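Local structure of CELL WALL surface anchor family protein (Streptococcus pneumoniae, 2WW8) at residues L62-N72 against T98-P107; G516-N524 against S554-K562. The protein serves as the adhesin of the pneumococcal pilus, a multidomain surface protein that recognises host cells. All coordinates share one frame; numbering follows the deposited sequence.

Interaction 1: residues L62-N72 against T98-P107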
loop_
_atom_site.group_PDB
_atom_site.type_symbol
_atom_site.label_atom_id
_atom_site.label_comp_id
_atom_site.label_asym_id
_atom_site.label_seq_id
_atom_site.Cartn_x
_atom_site.Cartn_y
_atom_site.Cartn_z
ATOM N N LEU A 62 -49.221 2.195 23.464
ATOM C CA LEU A 62 -50.339 1.260 23.660
ATOM C C LEU A 62 -49.982 -0.196 23.324
ATOM O O LEU A 62 -49.420 -0.479 22.250
ATOM C CB LEU A 62 -51.507 1.656 22.747
ATOM C CG LEU A 62 -52.677 2.584 23.073
ATOM C CD1 LEU A 62 -52.285 3.712 24.006
ATOM C CD2 LEU A 62 -53.273 3.102 21.768
ATOM N N GLY A 63 -50.329 -1.117 24.225
ATOM C CA GLY A 63 -50.101 -2.548 24.007
ATOM C C GLY A 63 -51.304 -3.268 23.423
ATOM O O GLY A 63 -52.401 -2.706 23.339
ATOM N N ASP A 64 -51.090 -4.509 22.996
ATOM C CA ASP A 64 -52.180 -5.453 22.717
ATOM C C ASP A 64 -53.029 -5.238 21.449
ATOM O O ASP A 64 -54.014 -5.949 21.244
ATOM C CB ASP A 64 -53.072 -5.657 23.963
ATOM C CG ASP A 64 -52.290 -6.092 25.214
ATOM O OD1 ASP A 64 -51.097 -6.444 25.100
ATOM O OD2 ASP A 64 -52.851 -6.103 26.339
ATOM N N ALA A 65 -52.660 -4.285 20.594
ATOM C CA ALA A 65 -53.296 -4.128 19.276
ATOM C C ALA A 65 -53.005 -5.295 18.314
ATOM O O ALA A 65 -51.989 -5.989 18.463
ATOM C CB ALA A 65 -52.907 -2.785 18.644
ATOM N N VAL A 66 -53.886 -5.516 17.336
ATOM C CA VAL A 66 -53.810 -6.713 16.495
ATOM C C VAL A 66 -53.961 -6.368 15.008
ATOM O O VAL A 66 -54.993 -5.826 14.595
ATOM C CB VAL A 66 -54.757 -7.865 16.993
ATOM C CG1 VAL A 66 -55.161 -8.839 15.878
ATOM C CG2 VAL A 66 -54.120 -8.641 18.160
ATOM N N PHE A 67 -52.926 -6.685 14.225
ATOM C CA PHE A 67 -52.882 -6.321 12.810
ATOM C C PHE A 67 -52.874 -7.482 11.842
ATOM O O PHE A 67 -52.403 -8.564 12.167
ATOM C CB PHE A 67 -51.680 -5.403 12.503
ATOM C CG PHE A 67 -51.772 -4.059 13.170
ATOM C CD1 PHE A 67 -52.416 -2.999 12.540
ATOM C CD2 PHE A 67 -51.245 -3.871 14.446
ATOM C CE1 PHE A 67 -52.510 -1.767 13.168
ATOM C CE2 PHE A 67 -51.331 -2.640 15.091
ATOM C CZ PHE A 67 -51.973 -1.591 14.447
ATOM N N GLU A 68 -53.370 -7.213 10.639
ATOM C CA GLU A 68 -53.389 -8.199 9.566
ATOM C C GLU A 68 -52.789 -7.734 8.251
ATOM O O GLU A 68 -53.142 -6.678 7.726
ATOM C CB GLU A 68 -54.801 -8.754 9.351
ATOM C CG GLU A 68 -55.227 -9.482 10.623
ATOM C CD GLU A 68 -56.401 -10.432 10.463
ATOM O OE1 GLU A 68 -57.084 -10.400 9.409
ATOM O OE2 GLU A 68 -56.613 -11.209 11.424
ATOM N N LEU A 69 -51.882 -8.556 7.735
ATOM C CA LEU A 69 -51.262 -8.292 6.444
ATOM C C LEU A 69 -51.654 -9.372 5.439
ATOM O O LEU A 69 -51.349 -10.564 5.616
ATOM C CB LEU A 69 -49.736 -8.192 6.579
ATOM C CG LEU A 69 -48.967 -7.740 5.335
ATOM C CD1 LEU A 69 -49.267 -6.283 4.962
ATOM C CD2 LEU A 69 -47.467 -8.013 5.528
ATOM N N LYS A 70 -52.347 -8.948 4.388
ATOM C CA LYS A 70 -52.818 -9.932 3.426
ATOM C C LYS A 70 -52.374 -9.585 2.011
ATOM O O LYS A 70 -52.511 -8.448 1.534
ATOM C CB LYS A 70 -54.320 -10.286 3.564
ATOM C CG LYS A 70 -55.324 -9.370 2.867
ATOM C CD LYS A 70 -56.528 -10.144 2.323
ATOM C CE LYS A 70 -57.618 -9.186 1.837
ATOM N NZ LYS A 70 -58.709 -9.037 2.853
ATOM N N ASN A 71 -51.823 -10.617 1.383
ATOM C CA ASN A 71 -51.363 -10.533 0.021
ATOM C C ASN A 71 -52.496 -10.377 -0.992
ATOM O O ASN A 71 -53.320 -11.272 -1.158
ATOM C CB ASN A 71 -50.487 -11.745 -0.276
ATOM C CG ASN A 71 -49.544 -11.482 -1.413
ATOM O OD1 ASN A 71 -49.969 -11.273 -2.554
ATOM N ND2 ASN A 71 -48.253 -11.448 -1.101
ATOM N N ASN A 72 -52.516 -9.229 -1.664
ATOM C CA ASN A 72 -53.505 -8.883 -2.688
ATOM C C ASN A 72 -53.467 -9.624 -4.033
ATOM O O ASN A 72 -54.187 -9.245 -4.963
ATOM C CB ASN A 72 -53.472 -7.376 -2.976
ATOM C CG ASN A 72 -53.817 -6.537 -1.763
ATOM O OD1 ASN A 72 -54.195 -7.051 -0.703
ATOM N ND2 ASN A 72 -53.679 -5.224 -1.920
ATOM N N THR A 98 -47.945 -6.665 -3.317
ATOM C CA THR A 98 -48.811 -5.607 -2.793
ATOM C C THR A 98 -49.680 -6.152 -1.673
ATOM O O THR A 98 -50.207 -7.257 -1.780
ATOM C CB THR A 98 -49.670 -5.032 -3.929
ATOM O OG1 THR A 98 -48.779 -4.636 -4.976
ATOM C CG2 THR A 98 -50.479 -3.816 -3.479
ATOM N N TYR A 99 -49.809 -5.387 -0.592
ATOM C CA TYR A 99 -50.506 -5.850 0.605
ATOM C C TYR A 99 -51.539 -4.838 1.103
ATOM O O TYR A 99 -51.362 -3.628 0.918
ATOM C CB TYR A 99 -49.511 -6.172 1.728
ATOM C CG TYR A 99 -48.519 -7.267 1.391
ATOM C CD1 TYR A 99 -47.530 -7.083 0.407
ATOM C CD2 TYR A 99 -48.565 -8.492 2.060
ATOM C CE1 TYR A 99 -46.632 -8.088 0.087
ATOM C CE2 TYR A 99 -47.660 -9.511 1.747
ATOM C CZ TYR A 99 -46.703 -9.300 0.758
ATOM O OH TYR A 99 -45.830 -10.322 0.461
ATOM N N THR A 100 -52.621 -5.346 1.703
ATOM C CA THR A 100 -53.469 -4.521 2.559
ATOM C C THR A 100 -53.204 -4.887 4.018
ATOM O O THR A 100 -53.177 -6.068 4.385
ATOM C CB THR A 100 -54.980 -4.552 2.202
ATOM O OG1 THR A 100 -55.138 -4.303 0.801
ATOM C CG2 THR A 100 -55.764 -3.469 2.967
ATOM N N LEU A 101 -52.958 -3.832 4.794
ATOM C CA LEU A 101 -52.775 -3.840 6.246
ATOM C C LEU A 101 -54.025 -3.264 6.916
ATOM O O LEU A 101 -54.476 -2.152 6.593
ATOM C CB LEU A 101 -51.575 -2.971 6.641
ATOM C CG LEU A 101 -50.720 -3.069 7.918
ATOM C CD1 LEU A 101 -50.706 -1.708 8.617
ATOM C CD2 LEU A 101 -51.040 -4.170 8.931
ATOM N N THR A 102 -54.566 -4.041 7.852
ATOM C CA THR A 102 -55.777 -3.687 8.611
ATOM C C THR A 102 -55.562 -3.935 10.104
ATOM O O THR A 102 -54.903 -4.896 10.527
ATOM C CB THR A 102 -57.026 -4.502 8.191
ATOM O OG1 THR A 102 -56.652 -5.878 8.045
ATOM C CG2 THR A 102 -57.650 -3.992 6.889
ATOM N N GLU A 103 -56.126 -3.028 10.895
ATOM C CA GLU A 103 -56.279 -3.259 12.323
ATOM C C GLU A 103 -57.453 -4.241 12.566
ATOM O O GLU A 103 -58.610 -3.950 12.262
ATOM C CB GLU A 103 -56.450 -1.916 13.038
ATOM C CG GLU A 103 -56.143 -1.934 14.523
ATOM C CD GLU A 103 -56.761 -0.743 15.235
ATOM O OE1 GLU A 103 -57.821 -0.239 14.754
ATOM O OE2 GLU A 103 -56.203 -0.303 16.275
ATOM N N ALA A 104 -57.150 -5.428 13.081
ATOM C CA ALA A 104 -58.188 -6.410 13.357
ATOM C C ALA A 104 -58.876 -6.062 14.688
ATOM O O ALA A 104 -60.098 -5.917 14.743
ATOM C CB ALA A 104 -57.609 -7.830 13.350
ATOM N N GLN A 105 -58.092 -5.917 15.754
ATOM C CA GLN A 105 -58.603 -5.336 16.993
ATOM C C GLN A 105 -57.689 -4.214 17.521
ATOM O O GLN A 105 -56.470 -4.332 17.430
ATOM C CB GLN A 105 -58.904 -6.420 18.037
ATOM C CG GLN A 105 -57.718 -7.004 18.784
ATOM C CD GLN A 105 -58.151 -7.955 19.890
ATOM O OE1 GLN A 105 -59.102 -8.716 19.732
ATOM N NE2 GLN A 105 -57.442 -7.925 21.014
ATOM N N PRO A 106 -58.274 -3.109 18.027
ATOM C CA PRO A 106 -57.562 -2.020 18.722
ATOM C C PRO A 106 -57.283 -2.357 20.194
ATOM O O PRO A 106 -57.871 -3.321 20.687
ATOM C CB PRO A 106 -58.548 -0.848 18.625
ATOM C CG PRO A 106 -59.891 -1.490 18.573
ATOM C CD PRO A 106 -59.697 -2.775 17.800
ATOM N N PRO A 107 -56.417 -1.593 20.898
ATOM C CA PRO A 107 -56.234 -1.829 22.342
ATOM C C PRO A 107 -57.527 -1.587 23.113
ATOM O O PRO A 107 -58.419 -0.900 22.602
ATOM C CB PRO A 107 -55.196 -0.785 22.768
ATOM C CG PRO A 107 -54.549 -0.299 21.510
ATOM C CD PRO A 107 -55.557 -0.499 20.404
#
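Val66 lies opposite two residues at once, and its backbone shows how a beta bulge keeps its polar atoms paired. Val66 N donates a hydrogen bond to Gln105 O at 2.8 Å, while Val66 O accepts from Ala104 N at 2.7 Å and, more weakly, from Gln105 N, so one carbonyl serves two amides. From Phe67 to Asn71 the antiparallel register is regular. Glu68 and Thr102 exchange both N-H...O bonds, Lys70 and Thr100 do the same, and Asn72 N closes the series on Thr98 O at 3.0 Å. The acceptors Thr102 O and Glu68 O are approached by a CA-H as well: Leu101 CA comes within 3.2 Å of Glu68 O.

Side chains alternate between the two faces. On one, the Phe67 ring lies by Glu103 and Leu101, and Leu69 CD1 presses on Tyr99 CB. With CG turned anti to the backbone N (chi1 -157°), the amide of Asn71 swings over a face of the Tyr99 ring; the two planes stand 64° apart. The hydroxyl of Tyr99 is bonded to Lys95 O, Asn71 OD1 to Thr73, and Glu103 OE1 to Ser113 N. On the other face Val66 CB meets Gln105 CG at 3.6 Å and Val66 CG1 touches Ala104 CB. On the other side of the bulge, toward Leu62, Pro107 CG packs on Leu62 CD2 at 3.6 Å. Phe67 and Leu69 reach Phe91 of the facing sheet, placing this pair in the beta sandwich of a prealbumin-like domain, with a classic bulge where strand 97-105 turns its corner.

Interaction 2: residues G516-N524 against S554-K562; sequences GDPTRWYYN and SFMQSISSK
The ring of Tyr523 lies flat against the backbone of Ile559, in the turn that follows helix 549-558. Ile559 CA stands over the centre of the ring in a CH-pi contact, 3.7 Å from the centroid and 11° off the normal. With CG anti to the backbone N (chi1 -178°), the ring is carried out from helix 516-526 to the turn, where Tyr523 CD2 meets Ile559 CB at 3.8 Å and the phenol oxygen extends as far as the Ser560-Ser561 peptide. That peptide is anchored in turn, since Ser561 pairs with Val534 of the central parallel sheet and Ser560 OG holds both Met556 O and Thr536.

Toward the N-terminal ends of the segments, the two helices run nearly parallel, 21° apart with axes 10.0 Å from each other, and Phe555 bridges the gap. Its ring points its edge at the first turn of the partner: Phe555 CE1 is 3.4 Å from Gly516 O, and Thr519 CG2 also lies near the ring plane, by CZ.

Tyr523, Phe555 and Ile559 are buried, whereas Arg520, Ser558 and Asn524 form a more polar flank, partly exposed to solvent. Arg520 lays its CG and CD methylenes along Ser558, CD coming 3.3 Å from Ser558 OG, and then bends at chi3 to put NH2 on Asp517 OD1 in a salt bridge within its own helix. Ser558 OG is turned back to Phe555 O. Here a water mediates, donating to Asn524 OD1 at 2.7 Å and to Ser558 O at 2.6 Å, while Asn524 ND2 goes to Asp422 O. Helix 516-526 thus meets the second segment directly through ring, methylene and backbone contacts. Ser558, Asn524 and the Arg520-Asp517 pair find their polar partners elsewhere or through water, which suggests that cohesion probably rests mainly on shape and burial.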
loop_
_atom_site.group_PDB
_atom_site.type_symbol
_atom_site.label_atom_id
_atom_site.label_comp_id
_atom_site.label_asym_id
_atom_site.label_seq_id
_atom_site.Cartn_x
_atom_site.Cartn_y
_atom_site.Cartn_z
ATOM N N GLY A 516 52.890 0.185 -16.266
ATOM C CA GLY A 516 51.873 0.034 -17.321
ATOM C C GLY A 516 52.233 -1.072 -18.277
ATOM O O GLY A 516 51.377 -1.888 -18.539
ATOM N N ASP A 517 53.464 -1.093 -18.774
ATOM C CA ASP A 517 53.911 -2.077 -19.737
ATOM C C ASP A 517 53.705 -3.524 -19.259
ATOM O O ASP A 517 53.125 -4.300 -20.019
ATOM C CB ASP A 517 55.352 -1.859 -20.251
ATOM C CG ASP A 517 55.486 -0.609 -21.094
ATOM O OD1 ASP A 517 54.487 -0.266 -21.750
ATOM O OD2 ASP A 517 56.570 0.034 -21.107
ATOM N N PRO A 518 54.200 -3.892 -18.065
ATOM C CA PRO A 518 53.914 -5.235 -17.642
ATOM C C PRO A 518 52.441 -5.552 -17.443
ATOM O O PRO A 518 52.040 -6.706 -17.725
ATOM C CB PRO A 518 54.699 -5.397 -16.329
ATOM C CG PRO A 518 54.919 -3.982 -15.870
ATOM C CD PRO A 518 55.148 -3.229 -17.147
ATOM N N THR A 519 51.664 -4.582 -16.946
ATOM C CA THR A 519 50.241 -4.819 -16.762
ATOM C C THR A 519 49.566 -5.049 -18.123
ATOM O O THR A 519 48.740 -5.965 -18.272
ATOM C CB THR A 519 49.589 -3.682 -15.962
ATOM O OG1 THR A 519 50.328 -3.494 -14.737
ATOM C CG2 THR A 519 48.096 -4.026 -15.740
ATOM N N ARG A 520 49.927 -4.230 -19.112
ATOM C CA ARG A 520 49.397 -4.352 -20.440
ATOM C C ARG A 520 49.829 -5.650 -21.138
ATOM O O ARG A 520 49.010 -6.339 -21.766
ATOM C CB ARG A 520 49.806 -3.122 -21.286
ATOM C CG ARG A 520 49.456 -3.251 -22.717
ATOM C CD ARG A 520 49.723 -1.914 -23.469
ATOM N NE ARG A 520 51.135 -1.577 -23.365
ATOM C CZ ARG A 520 52.072 -2.000 -24.215
ATOM N NH1 ARG A 520 51.786 -2.800 -25.238
ATOM N NH2 ARG A 520 53.319 -1.611 -24.034
ATOM N N TRP A 521 51.096 -6.036 -21.027
ATOM C CA TRP A 521 51.527 -7.319 -21.544
ATOM C C TRP A 521 50.829 -8.494 -20.860
ATOM O O TRP A 521 50.518 -9.504 -21.547
ATOM C CB TRP A 521 53.057 -7.447 -21.415
ATOM C CG TRP A 521 53.782 -6.458 -22.236
ATOM C CD1 TRP A 521 53.394 -5.931 -23.430
ATOM C CD2 TRP A 521 55.084 -5.930 -21.970
ATOM N NE1 TRP A 521 54.366 -5.083 -23.905
ATOM C CE2 TRP A 521 55.396 -5.038 -23.009
ATOM C CE3 TRP A 521 55.987 -6.087 -20.923
ATOM C CZ2 TRP A 521 56.604 -4.337 -23.055
ATOM C CZ3 TRP A 521 57.186 -5.378 -20.957
ATOM C CH2 TRP A 521 57.474 -4.524 -22.001
ATOM N N TYR A 522 50.632 -8.370 -19.543
ATOM C CA TYR A 522 49.873 -9.348 -18.764
ATOM C C TYR A 522 48.457 -9.495 -19.412
ATOM O O TYR A 522 47.952 -10.604 -19.673
ATOM C CB TYR A 522 49.728 -9.020 -17.275
ATOM C CG TYR A 522 48.522 -9.815 -16.737
ATOM C CD1 TYR A 522 48.568 -11.199 -16.520
ATOM C CD2 TYR A 522 47.298 -9.181 -16.564
ATOM C CE1 TYR A 522 47.421 -11.882 -16.093
ATOM C CE2 TYR A 522 46.136 -9.848 -16.152
ATOM C CZ TYR A 522 46.250 -11.195 -15.905
ATOM O OH TYR A 522 45.128 -11.890 -15.525
ATOM N N TYR A 523 47.810 -8.357 -19.653
ATOM C CA TYR A 523 46.442 -8.328 -20.187
ATOM C C TYR A 523 46.408 -9.003 -21.565
ATOM O O TYR A 523 45.581 -9.913 -21.801
ATOM C CB TYR A 523 45.923 -6.882 -20.283
ATOM C CG TYR A 523 44.492 -6.795 -20.789
ATOM C CD1 TYR A 523 44.206 -6.788 -22.156
ATOM C CD2 TYR A 523 43.433 -6.717 -19.889
ATOM C CE1 TYR A 523 42.858 -6.705 -22.646
ATOM C CE2 TYR A 523 42.123 -6.593 -20.342
ATOM C CZ TYR A 523 41.851 -6.610 -21.693
ATOM O OH TYR A 523 40.516 -6.542 -22.061
ATOM N N ASN A 524 47.290 -8.571 -22.466
ATOM C CA ASN A 524 47.367 -9.133 -23.814
ATOM C C ASN A 524 47.606 -10.641 -23.778
ATOM O O ASN A 524 47.063 -11.390 -24.598
ATOM C CB ASN A 524 48.546 -8.533 -24.603
ATOM C CG ASN A 524 48.285 -7.094 -25.011
ATOM O OD1 ASN A 524 47.149 -6.629 -24.973
ATOM N ND2 ASN A 524 49.339 -6.391 -25.399
ATOM N N SER A 554 45.963 5.843 -23.208
ATOM C CA SER A 554 46.417 4.694 -23.989
ATOM C C SER A 554 46.465 3.426 -23.145
ATOM O O SER A 554 46.015 2.379 -23.597
ATOM C CB SER A 554 47.806 4.934 -24.569
ATOM O OG SER A 554 47.761 6.150 -25.270
ATOM N N PHE A 555 46.981 3.508 -21.922
ATOM C CA PHE A 555 47.092 2.359 -21.057
ATOM C C PHE A 555 45.712 1.777 -20.712
ATOM O O PHE A 555 45.551 0.556 -20.711
ATOM C CB PHE A 555 47.796 2.683 -19.719
ATOM C CG PHE A 555 47.643 1.591 -18.742
ATOM C CD1 PHE A 555 48.474 0.455 -18.832
ATOM C CD2 PHE A 555 46.618 1.642 -17.795
ATOM C CE1 PHE A 555 48.235 -0.607 -17.973
ATOM C CE2 PHE A 555 46.395 0.595 -16.936
ATOM C CZ PHE A 555 47.223 -0.550 -17.011
ATOM N N MET A 556 44.758 2.617 -20.311
ATOM C CA MET A 556 43.422 2.151 -19.902
ATOM C C MET A 556 42.650 1.540 -21.082
ATOM O O MET A 556 41.904 0.562 -20.929
ATOM C CB MET A 556 42.637 3.364 -19.339
ATOM C CG MET A 556 43.073 3.803 -17.931
ATOM S SD MET A 556 42.975 2.472 -16.706
ATOM C CE MET A 556 43.987 3.182 -15.407
ATOM N N GLN A 557 42.813 2.126 -22.255
ATOM C CA GLN A 557 42.284 1.499 -23.476
ATOM C C GLN A 557 42.850 0.078 -23.698
ATOM O O GLN A 557 42.089 -0.817 -24.118
ATOM C CB GLN A 557 42.596 2.380 -24.675
ATOM C CG GLN A 557 41.690 3.630 -24.748
ATOM C CD GLN A 557 42.160 4.654 -25.777
ATOM O OE1 GLN A 557 43.268 4.557 -26.277
ATOM N NE2 GLN A 557 41.335 5.671 -26.054
ATOM N N SER A 558 44.143 -0.124 -23.400
ATOM C CA SER A 558 44.824 -1.390 -23.689
ATOM C C SER A 558 44.435 -2.416 -22.643
ATOM O O SER A 558 44.680 -3.591 -22.857
ATOM C CB SER A 558 46.353 -1.248 -23.617
ATOM O OG SER A 558 46.762 -1.199 -22.243
ATOM N N ILE A 559 43.845 -2.026 -21.514
ATOM C CA ILE A 559 43.297 -3.067 -20.635
ATOM C C ILE A 559 41.787 -3.110 -20.686
ATOM O O ILE A 559 41.142 -3.502 -19.718
ATOM C CB ILE A 559 43.811 -2.952 -19.193
ATOM C CG1 ILE A 559 43.420 -1.594 -18.566
ATOM C CG2 ILE A 559 45.362 -3.167 -19.142
ATOM C CD1 ILE A 559 43.291 -1.626 -17.063
ATOM N N SER A 560 41.220 -2.684 -21.811
ATOM C CA SER A 560 39.790 -2.838 -22.079
ATOM C C SER A 560 39.713 -3.656 -23.368
ATOM O O SER A 560 40.698 -3.703 -24.111
ATOM C CB SER A 560 39.151 -1.465 -22.394
ATOM O OG SER A 560 39.385 -0.565 -21.325
ATOM N N SER A 561 38.558 -4.232 -23.698
ATOM C CA SER A 561 38.476 -5.181 -24.835
ATOM C C SER A 561 38.510 -4.481 -26.199
ATOM O O SER A 561 38.787 -5.112 -27.202
ATOM C CB SER A 561 37.317 -6.183 -24.682
ATOM O OG SER A 561 36.060 -5.485 -24.560
ATOM N N LYS A 562 38.223 -3.180 -26.259
ATOM C CA LYS A 562 38.539 -2.340 -27.432
ATOM C C LYS A 562 38.670 -0.891 -26.941
ATOM O O LYS A 562 38.235 -0.603 -25.834
ATOM C CB LYS A 562 37.452 -2.447 -28.478
ATOM C CG LYS A 562 36.144 -1.914 -28.013
ATOM C CD LYS A 562 35.123 -2.056 -29.166
ATOM C CE LYS A 562 33.853 -2.483 -28.485
ATOM N NZ LYS A 562 32.752 -2.287 -29.430
HETATM O O HOH W 1 45.677 -4.363 -25.163
#

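How the interactions relate
Interaction 1 and interaction 2 illustrate how an elongated adhesin is assembled from separate modules. Their centres are 105 Å apart and their nearest atoms about 84 Å, on opposite sides of the chain's centre, and they share no strand, helix or sheet. Along the chain interaction 1 closes before interaction 2 opens. The first pairs neighbouring strands within a five-stranded antiparallel sheet of a prealbumin-like domain; the second joins two helical segments beside the five-stranded parallel sheet of the domain that also holds a magnesium ion and a calcium ion. Each contact lies within its own domain, consistent with separate modules set apart along an elongated chain.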